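Local structure of putative phosphoribosyltransferase (Neisseria gonorrhoeae, 5VOG) at residues T113-F116 / C117-L121; P51-M54 / L55-F58. The protein binds the alarmone ppGpp and is probably a type I phosphoribosyltransferase, although its substrate and reaction are not established. All coordinates share one frame; numbering follows the deposited sequence. Where two conformers were deposited one is given.

Interaction 1 (T113-F116 / C117-L121); sequences TMEF and CLKEL. With G4P (guanosine-5',3'-tetraphosphate), chain D.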
loop_
_atom_site.group_PDB
_atom_site.type_symbol
_atom_site.label_atom_id
_atom_site.label_comp_id
_atom_site.label_asym_id
_atom_site.label_seq_id
_atom_site.Cartn_x
_atom_site.Cartn_y
_atom_site.Cartn_z
ATOM N N THR A 113 -11.012 -14.737 -1.502
ATOM C CA THR A 113 -9.654 -14.294 -1.819
ATOM C C THR A 113 -8.664 -14.838 -0.806
ATOM O O THR A 113 -7.564 -15.283 -1.169
ATOM C CB THR A 113 -9.568 -12.770 -1.846
ATOM O OG1 THR A 113 -10.405 -12.266 -2.885
ATOM C CG2 THR A 113 -8.115 -12.307 -2.096
ATOM N N MET A 114 -9.041 -14.794 0.474
ATOM C CA MET A 114 -8.149 -15.246 1.532
ATOM C C MET A 114 -7.769 -16.711 1.344
ATOM O O MET A 114 -6.591 -17.073 1.436
ATOM C CB MET A 114 -8.817 -15.025 2.885
ATOM C CG MET A 114 -7.904 -15.240 4.071
ATOM S SD MET A 114 -8.832 -15.077 5.609
ATOM C CE MET A 114 -9.304 -13.356 5.493
ATOM N N GLU A 115 -8.761 -17.569 1.076
ATOM C CA GLU A 115 -8.464 -18.981 0.850
ATOM C C GLU A 115 -7.546 -19.168 -0.349
ATOM O O GLU A 115 -6.597 -19.958 -0.298
ATOM C CB GLU A 115 -9.750 -19.786 0.648
ATOM C CG GLU A 115 -9.455 -21.256 0.315
ATOM C CD GLU A 115 -10.676 -22.078 -0.085
ATOM O OE1 GLU A 115 -11.776 -21.856 0.444
ATOM O OE2 GLU A 115 -10.519 -22.974 -0.941
ATOM N N PHE A 116 -7.820 -18.448 -1.440
ATOM C CA PHE A 116 -7.000 -18.559 -2.640
ATOM C C PHE A 116 -5.550 -18.199 -2.339
ATOM O O PHE A 116 -4.622 -18.936 -2.698
ATOM C CB PHE A 116 -7.577 -17.652 -3.734
ATOM C CG PHE A 116 -6.748 -17.584 -4.990
ATOM C CD1 PHE A 116 -6.964 -18.468 -6.033
ATOM C CD2 PHE A 116 -5.774 -16.611 -5.145
ATOM C CE1 PHE A 116 -6.208 -18.395 -7.191
ATOM C CE2 PHE A 116 -5.016 -16.541 -6.303
ATOM C CZ PHE A 116 -5.233 -17.421 -7.324
ATOM N N CYS A 117 -5.338 -17.071 -1.659
ATOM C CA CYS A 117 -3.974 -16.621 -1.415
ATOM C C CYS A 117 -3.254 -17.526 -0.427
ATOM O O CYS A 117 -2.065 -17.811 -0.599
ATOM C CB CYS A 117 -3.974 -15.187 -0.903
ATOM S SG CYS A 117 -4.438 -13.968 -2.145
ATOM N N LEU A 118 -3.941 -17.954 0.639
ATOM C CA LEU A 118 -3.291 -18.816 1.620
ATOM C C LEU A 118 -2.930 -20.165 1.013
ATOM O O LEU A 118 -1.840 -20.692 1.266
ATOM C CB LEU A 118 -4.193 -18.992 2.842
ATOM C CG LEU A 118 -4.391 -17.699 3.647
ATOM C CD1 LEU A 118 -5.368 -17.898 4.820
ATOM C CD2 LEU A 118 -3.044 -17.146 4.129
ATOM N N LYS A 119 -3.829 -20.745 0.212
ATOM C CA LYS A 119 -3.505 -22.004 -0.453
ATOM C C LYS A 119 -2.274 -21.857 -1.338
ATOM O O LYS A 119 -1.413 -22.743 -1.369
ATOM C CB LYS A 119 -4.696 -22.491 -1.271
ATOM C CG LYS A 119 -5.761 -23.192 -0.437
ATOM C CD LYS A 119 -6.818 -23.829 -1.323
ATOM C CE LYS A 119 -7.806 -24.643 -0.503
ATOM N NZ LYS A 119 -8.818 -25.314 -1.360
ATOM N N GLU A 120 -2.169 -20.740 -2.062
ATOM C CA GLU A 120 -1.008 -20.544 -2.920
ATOM C C GLU A 120 0.264 -20.360 -2.105
ATOM O O GLU A 120 1.317 -20.888 -2.470
ATOM C CB GLU A 120 -1.234 -19.342 -3.837
ATOM C CG GLU A 120 -2.278 -19.577 -4.906
ATOM C CD GLU A 120 -1.938 -20.757 -5.797
ATOM O OE1 GLU A 120 -0.788 -20.830 -6.273
ATOM O OE2 GLU A 120 -2.822 -21.613 -6.013
ATOM N N LEU A 121 0.192 -19.609 -1.001
ATOM C CA LEU A 121 1.394 -19.354 -0.214
ATOM C C LEU A 121 1.844 -20.578 0.577
ATOM O O LEU A 121 3.031 -20.681 0.910
ATOM C CB LEU A 121 1.162 -18.159 0.715
ATOM C CG LEU A 121 1.012 -16.818 -0.020
ATOM C CD1 LEU A 121 0.516 -15.729 0.917
ATOM C CD2 LEU A 121 2.337 -16.407 -0.655
HETATM P PB G4P D . -11.864 -11.991 1.595
HETATM O O1B G4P D . -11.361 -13.220 1.025
HETATM O O2B G4P D . -13.054 -12.155 2.566
HETATM O O3B G4P D . -10.717 -11.194 2.295
HETATM O O3A G4P D . -12.314 -10.976 0.450
HETATM P PA G4P D . -13.367 -11.137 -0.729
HETATM O O1A G4P D . -12.849 -12.021 -1.796
HETATM O O2A G4P D . -14.700 -11.552 -0.161
HETATM O "O5'" G4P D . -13.504 -9.600 -1.195
HETATM C "C5'" G4P D . -13.894 -9.224 -2.530
HETATM C "C4'" G4P D . -13.934 -7.721 -2.600
HETATM O "O4'" G4P D . -15.049 -7.221 -1.842
HETATM C "C3'" G4P D . -12.690 -7.024 -2.040
HETATM O "O3'" G4P D . -12.113 -6.207 -3.082
HETATM C "C2'" G4P D . -13.193 -6.157 -0.882
HETATM O "O2'" G4P D . -12.533 -4.897 -0.775
HETATM C "C1'" G4P D . -14.668 -6.002 -1.243
HETATM N N9 G4P D . -15.508 -5.810 -0.058
HETATM C C8 G4P D . -16.099 -6.786 0.698
HETATM N N7 G4P D . -16.783 -6.308 1.712
HETATM C C5 G4P D . -16.627 -4.933 1.613
HETATM C C6 G4P D . -17.142 -3.864 2.413
HETATM O O6 G4P D . -17.863 -3.952 3.411
HETATM N N1 G4P D . -16.750 -2.626 1.943
HETATM C C2 G4P D . -15.960 -2.413 0.844
HETATM N N2 G4P D . -15.698 -1.143 0.522
HETATM N N3 G4P D . -15.474 -3.396 0.091
HETATM C C4 G4P D . -15.843 -4.616 0.525
HETATM P PC G4P D . -11.127 -6.786 -4.173
HETATM O O1C G4P D . -11.879 -7.443 -5.277
HETATM O O2C G4P D . -10.192 -7.690 -3.416
HETATM O O3C G4P D . -10.308 -5.518 -4.686
HETATM P PD G4P D . -9.251 -4.530 -4.014
HETATM O O1D G4P D . -8.770 -5.215 -2.778
HETATM O O2D G4P D . -8.137 -4.348 -5.070
HETATM O O3D G4P D . -9.995 -3.240 -3.786
HETATM O O HOH W 1 -5.123 -21.116 -4.561
#
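The phosphate-binding start of helix 112-121 carries this contact, in which T113 and M114 bind ppGpp through their N-H groups and the T113 hydroxyl, while their own carbonyls accept from C117 and L118. C117 N reaches T113 O and L118 N reaches M114 O, both at 2.9 Å, and the same i to i+4 pattern continues from K119 N to E115 O and E120 N to F116 O. M114 N donates to O1B of ppGpp at 2.9 Å. O1A is gripped twice by T113, from its backbone N and, at 2.7 Å, from OG1; chi1 of -63° sets this hydroxyl beside the backbone N, where it shares O1A with the longer N-H bond. In type I phosphoribosyltransferases the loop and helix start after the central strand form the pocket for the 5'-phosphate of PRPP, and the 5' diphosphate here probably exploits that site; E106, D109 and S110 also hydrogen-bond to ppGpp. The helix dipole may help to steady the negative charge. On another side of the helix the extended chains of E115 and K119 run alongside each other, and K119 NZ forms a salt bridge with E115 OE2 at 2.9 Å, on the anti side and 33° out of the carboxylate plane; E115 OE1 accepts a hydrogen bond from K144 N. E120 CG lies over one face of the F116 ring, toward its rim, 4.3 Å from CE2. A water donates to both F116 O and E120 OE2. Inward, M114 CG packs against L118 CD1 at 3.7 Å, with L118 continuing onto V103.

Interaction 2 (P51-M54 / L55-F58); sequences PARM and LRCF. With G4P (guanosine-5',3'-tetraphosphate), chain B.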
loop_
_atom_site.group_PDB
_atom_site.type_symbol
_atom_site.label_atom_id
_atom_site.label_comp_id
_atom_site.label_asym_id
_atom_site.label_seq_id
_atom_site.Cartn_x
_atom_site.Cartn_y
_atom_site.Cartn_z
ATOM N N PRO A 51 -3.779 -0.929 5.219
ATOM C CA PRO A 51 -3.602 -1.668 6.488
ATOM C C PRO A 51 -2.183 -2.174 6.724
ATOM O O PRO A 51 -1.689 -2.085 7.859
ATOM C CB PRO A 51 -4.603 -2.821 6.348
ATOM C CG PRO A 51 -5.695 -2.245 5.523
ATOM C CD PRO A 51 -4.955 -1.419 4.475
ATOM N N ALA A 52 -1.505 -2.682 5.682
ATOM C CA ALA A 52 -0.150 -3.202 5.876
ATOM C C ALA A 52 0.832 -2.092 6.234
ATOM O O ALA A 52 1.676 -2.270 7.121
ATOM C CB ALA A 52 0.325 -3.956 4.632
ATOM N N ARG A 53 0.761 -0.942 5.552
ATOM C CA ARG A 53 1.713 0.116 5.883
ATOM C C ARG A 53 1.410 0.724 7.250
ATOM O O ARG A 53 2.343 1.080 7.984
ATOM C CB ARG A 53 1.735 1.190 4.791
ATOM C CG ARG A 53 2.731 2.327 5.078
ATOM C CD ARG A 53 4.159 1.808 5.252
ATOM N NE ARG A 53 5.130 2.842 5.620
ATOM C CZ ARG A 53 5.313 3.303 6.854
ATOM N NH1 ARG A 53 4.578 2.843 7.869
ATOM N NH2 ARG A 53 6.239 4.230 7.077
ATOM N N MET A 54 0.128 0.807 7.634
ATOM C CA MET A 54 -0.186 1.193 9.007
ATOM C C MET A 54 0.384 0.184 9.996
ATOM O O MET A 54 0.953 0.559 11.030
ATOM C CB MET A 54 -1.701 1.322 9.196
ATOM C CG MET A 54 -2.334 2.519 8.487
ATOM S SD MET A 54 -4.122 2.419 8.744
ATOM C CE MET A 54 -4.650 4.030 8.158
ATOM N N LEU A 55 0.247 -1.109 9.689
ATOM C CA LEU A 55 0.781 -2.132 10.577
ATOM C C LEU A 55 2.300 -2.047 10.690
ATOM O O LEU A 55 2.861 -2.385 11.735
ATOM C CB LEU A 55 0.337 -3.501 10.077
ATOM C CG LEU A 55 0.435 -4.684 11.026
ATOM C CD1 LEU A 55 -0.257 -4.415 12.369
ATOM C CD2 LEU A 55 -0.153 -5.910 10.339
ATOM N N ARG A 56 2.986 -1.592 9.630
ATOM C CA ARG A 56 4.444 -1.507 9.696
ATOM C C ARG A 56 4.901 -0.523 10.762
ATOM O O ARG A 56 5.994 -0.677 11.320
ATOM C CB ARG A 56 5.032 -1.114 8.338
ATOM C CG ARG A 56 6.464 -1.575 8.156
ATOM C CD ARG A 56 7.052 -1.098 6.834
ATOM N NE ARG A 56 7.586 0.256 6.947
ATOM C CZ ARG A 56 8.223 0.900 5.973
ATOM N NH1 ARG A 56 8.378 0.339 4.783
ATOM N NH2 ARG A 56 8.689 2.123 6.187
ATOM N N CYS A 57 4.079 0.487 11.055
ATOM C CA CYS A 57 4.398 1.424 12.127
ATOM C C CYS A 57 4.636 0.693 13.439
ATOM O O CYS A 57 5.511 1.073 14.228
ATOM C CB CYS A 57 3.256 2.425 12.281
ATOM S SG CYS A 57 3.521 3.674 13.527
ATOM N N PHE A 58 3.875 -0.374 13.675
ATOM C CA PHE A 58 3.900 -1.089 14.937
ATOM C C PHE A 58 4.678 -2.393 14.887
ATOM O O PHE A 58 5.217 -2.806 15.914
ATOM C CB PHE A 58 2.463 -1.353 15.390
ATOM C CG PHE A 58 1.646 -0.099 15.497
ATOM C CD1 PHE A 58 1.777 0.731 16.602
ATOM C CD2 PHE A 58 0.773 0.271 14.486
ATOM C CE1 PHE A 58 1.050 1.906 16.693
ATOM C CE2 PHE A 58 0.047 1.444 14.570
ATOM C CZ PHE A 58 0.180 2.258 15.678
HETATM P PB G4P B . 13.436 9.705 -3.511
HETATM O O1B G4P B . 14.232 9.047 -4.523
HETATM O O2B G4P B . 13.697 11.219 -3.351
HETATM O O3B G4P B . 11.914 9.455 -3.754
HETATM O O3A G4P B . 13.656 9.026 -2.085
HETATM P PA G4P B . 14.977 8.797 -1.233
HETATM O O1A G4P B . 15.810 7.720 -1.811
HETATM O O2A G4P B . 15.691 10.111 -1.048
HETATM O "O5'" G4P B . 14.329 8.400 0.188
HETATM C "C5'" G4P B . 15.020 7.588 1.158
HETATM C "C4'" G4P B . 14.128 7.438 2.362
HETATM O "O4'" G4P B . 14.039 8.686 3.069
HETATM C "C3'" G4P B . 12.688 7.025 2.041
HETATM O "O3'" G4P B . 12.398 5.792 2.733
HETATM C "C2'" G4P B . 11.810 8.165 2.564
HETATM O "O2'" G4P B . 10.583 7.728 3.147
HETATM C "C1'" G4P B . 12.736 8.808 3.594
HETATM N N9 G4P B . 12.461 10.236 3.768
HETATM C C8 G4P B . 13.011 11.272 3.061
HETATM N N7 G4P B . 12.556 12.446 3.433
HETATM C C5 G4P B . 11.651 12.160 4.444
HETATM C C6 G4P B . 10.842 13.015 5.256
HETATM O O6 G4P B . 10.776 14.247 5.218
HETATM N N1 G4P B . 10.087 12.306 6.169
HETATM C C2 G4P B . 10.088 10.942 6.304
HETATM N N2 G4P B . 9.308 10.424 7.257
HETATM N N3 G4P B . 10.835 10.134 5.556
HETATM C C4 G4P B . 11.585 10.801 4.658
HETATM P PC G4P B . 12.786 4.374 2.151
HETATM O O1C G4P B . 14.212 4.054 2.435
HETATM O O2C G4P B . 12.429 4.439 0.691
HETATM O O3C G4P B . 11.794 3.359 2.875
HETATM P PD G4P B . 10.216 3.127 2.837
HETATM O O1D G4P B . 9.722 3.831 1.617
HETATM O O2D G4P B . 10.032 1.594 2.762
HETATM O O3D G4P B . 9.699 3.669 4.144
#
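R56, stacked on R53 one turn earlier in the helix, takes hold of the outer phosphate of a ppGpp molecule. That grip is two-pronged: R56 NH1 donates to O2D of ppGpp at 2.9 Å and R56 NH2 to O3D at 2.8 Å, both nearly straight, with the phosphorus PD in the plane of the guanidinium at its edge. This ppGpp sits in the pocket of the second subunit, where Y70, E106 and T113 of that subunit also bind it, so R56 completes the site across the dimer interface. R53 NH2 forms a salt bridge with D167 of the second subunit. The two guanidinium groups lie flat on each other, their centres 3.9 Å apart and their planes 23° from parallel. R56 NE stands over the centre of the R53 group, whereas R53 NE lies over the R56 group toward its rim. The bend at chi2 of R53 (58°) turns its chain forward along the helix, toward the R56-C57 end, to bring the two together, and the phosphate and D167 probably offset the close positive charges. Helix 49-59 is the crossover of the beta-alpha-beta unit that joins strands 40-45 and 63-75. Its backbone bonds run from L55 N to P51 O at 2.8 Å and from R56 N to A52 O at 2.9 Å; near its end C57 N bonds to M54 O at 3.1 Å, an i to i+3 bond. F58 CD2 comes to 3.5 Å from the same M54 O. A52 and L55 pack on the central sheet through A43, M41 and V104, while M54 and F58 meet helix 17-33 at I20 and A28.

Interactions 1 and 2 are turns of two different helices, 112-121 and 49-59, with centres about 21 Å apart on opposite sides of the chain's centre and no touch between them. Both reach ppGpp, but by different means: residues 113-121 hold the 5' diphosphate of their own subunit's ligand with helix-start N-H groups and a hydroxyl, whereas residues 51-58 send an arginine across to the 3' diphosphate in the partner's pocket. Interaction 2 is the more buried, with R53 buried at the dimer interface and R56 partly exposed. Interaction 1 is partly buried, with K119 exposed on its outer side. Through the dimer, each ppGpp meets interaction 1 of one subunit and interaction 2 of the other.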